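Local coordinates for nisin biosynthesis protein NisC (Lactococcus lactis subsp. lactis, PDB 2G0D) that closes the thioether rings of the dehydrated nisin precursor, acting as a zinc-containing LanC-family cyclase folded as an alpha toroid, at residues 45-49 / 388-393. Residues are numbered along the deposited sequence; the frame is centred on the assembly and turned at random.
Sequences AELKN and YSINFT
Glu46 holds Phe392 and Thr393 through its carboxylate, and so joins two loops of the alpha toroid that lie 339 residues apart in sequence: the type I turn running from Ala45 to Lys48 at the end of helix 37-45, and the chain leaving helix 376-387. OE1 of Glu46 takes the backbone N of Phe392 on its syn side at 2.9 Å, with an N-H...O angle of 158°. OE2 of Glu46 has two donors on the same face of its plane: Thr393 OG1 at 2.6 Å, on the anti side, and Thr393 N at 2.8 Å, well above the plane. The Glu46 chain bends at chi2 (-59°), which swings the carboxylate onto these donors. Lys385 of helix 376-387 adds a salt bridge to OE1, so the buried acid is probably kept ionised.

Two aromatic rings receive the other side chains that meet here. CB of Lys48 makes a CH-pi contact over the centre of the Phe392 ring, 3.8 Å from its centroid, while the rest of the lysine chain runs extended away. Asn49 OD1 meets the edge of that same ring at CE2. The amide of Asn49 also stacks on one face of Tyr388, its plane 16° from the ring, and Asn49 ND2 lies 3.6 Å from Tyr388 CG. At the other end, Ala45 CB presses tightly on Thr393 CG2, at 3.4 Å.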
# COMPACT_ATOMS: atom_id res chain seq x y z
N ALA A 45 -13.97 -11.48 5.23
CA ALA A 45 -13.16 -12.40 6.02
C ALA A 45 -12.88 -11.83 7.38
O ALA A 45 -12.82 -12.55 8.36
CB ALA A 45 -11.87 -12.73 5.29
N GLU A 46 -12.73 -10.51 7.44
CA GLU A 46 -12.54 -9.79 8.68
C GLU A 46 -13.78 -9.71 9.57
O GLU A 46 -13.74 -9.11 10.64
CB GLU A 46 -12.07 -8.38 8.39
CG GLU A 46 -10.62 -8.29 8.04
CD GLU A 46 -9.67 -8.81 9.12
OE1 GLU A 46 -10.15 -9.15 10.23
OE2 GLU A 46 -8.45 -8.88 8.83
N LEU A 47 -14.88 -10.29 9.12
CA LEU A 47 -16.14 -10.21 9.85
C LEU A 47 -16.47 -11.54 10.50
O LEU A 47 -17.61 -11.76 10.89
CB LEU A 47 -17.26 -9.77 8.91
CG LEU A 47 -17.14 -8.40 8.25
CD1 LEU A 47 -18.38 -8.16 7.39
CD2 LEU A 47 -17.00 -7.31 9.30
N LYS A 48 -15.46 -12.40 10.64
CA LYS A 48 -15.61 -13.77 11.13
C LYS A 48 -16.23 -13.87 12.53
O LYS A 48 -17.01 -14.79 12.80
CB LYS A 48 -14.28 -14.53 11.07
CG LYS A 48 -14.38 -15.96 11.60
CD LYS A 48 -13.18 -16.82 11.23
CE LYS A 48 -13.40 -18.24 11.79
NZ LYS A 48 -12.34 -19.24 11.42
N ASN A 49 -15.90 -12.93 13.42
CA ASN A 49 -16.55 -12.90 14.73
C ASN A 49 -18.06 -12.66 14.64
O ASN A 49 -18.78 -13.04 15.55
CB ASN A 49 -15.90 -11.88 15.69
CG ASN A 49 -15.99 -10.46 15.19
OD1 ASN A 49 -15.51 -10.15 14.10
ND2 ASN A 49 -16.61 -9.58 15.98
N TYR A 388 -13.53 -4.73 16.40
CA TYR A 388 -12.93 -6.01 16.78
C TYR A 388 -11.50 -6.04 16.21
O TYR A 388 -11.32 -6.24 15.01
CB TYR A 388 -13.76 -7.22 16.28
CG TYR A 388 -13.33 -8.52 16.93
CD1 TYR A 388 -13.65 -8.80 18.26
CD2 TYR A 388 -12.57 -9.45 16.23
CE1 TYR A 388 -13.24 -9.95 18.88
CE2 TYR A 388 -12.15 -10.64 16.85
CZ TYR A 388 -12.49 -10.88 18.16
OH TYR A 388 -12.10 -12.05 18.78
N SER A 389 -10.50 -5.78 17.06
CA SER A 389 -9.15 -5.48 16.58
C SER A 389 -8.32 -6.68 16.13
O SER A 389 -7.29 -6.48 15.51
CB SER A 389 -8.36 -4.63 17.60
OG SER A 389 -8.14 -5.35 18.79
N ILE A 390 -8.73 -7.91 16.47
CA ILE A 390 -8.06 -9.07 15.90
C ILE A 390 -8.26 -9.07 14.37
O ILE A 390 -9.41 -9.00 13.89
CB ILE A 390 -8.49 -10.41 16.54
CG1 ILE A 390 -7.96 -10.52 17.97
CG2 ILE A 390 -7.97 -11.62 15.73
CD1 ILE A 390 -8.39 -11.74 18.69
N ASN A 391 -7.15 -9.07 13.63
CA ASN A 391 -7.17 -9.18 12.17
C ASN A 391 -7.12 -10.62 11.78
O ASN A 391 -6.12 -11.31 12.05
CB ASN A 391 -6.01 -8.42 11.50
CG ASN A 391 -6.23 -6.93 11.47
OD1 ASN A 391 -6.05 -6.31 10.43
ND2 ASN A 391 -6.68 -6.35 12.59
N PHE A 392 -8.20 -11.07 11.15
CA PHE A 392 -8.26 -12.41 10.60
C PHE A 392 -7.45 -12.53 9.29
O PHE A 392 -7.06 -13.64 8.92
CB PHE A 392 -9.73 -12.79 10.36
CG PHE A 392 -10.56 -12.80 11.61
CD1 PHE A 392 -10.45 -13.86 12.53
CD2 PHE A 392 -11.46 -11.76 11.89
CE1 PHE A 392 -11.21 -13.87 13.70
CE2 PHE A 392 -12.23 -11.77 13.05
CZ PHE A 392 -12.11 -12.82 13.97
N THR A 393 -7.18 -11.40 8.63
CA THR A 393 -6.56 -11.40 7.30
C THR A 393 -5.29 -10.59 7.31
O THR A 393 -5.00 -9.90 8.30
CB THR A 393 -7.48 -10.75 6.22
OG1 THR A 393 -7.58 -9.34 6.45
CG2 THR A 393 -8.90 -11.36 6.23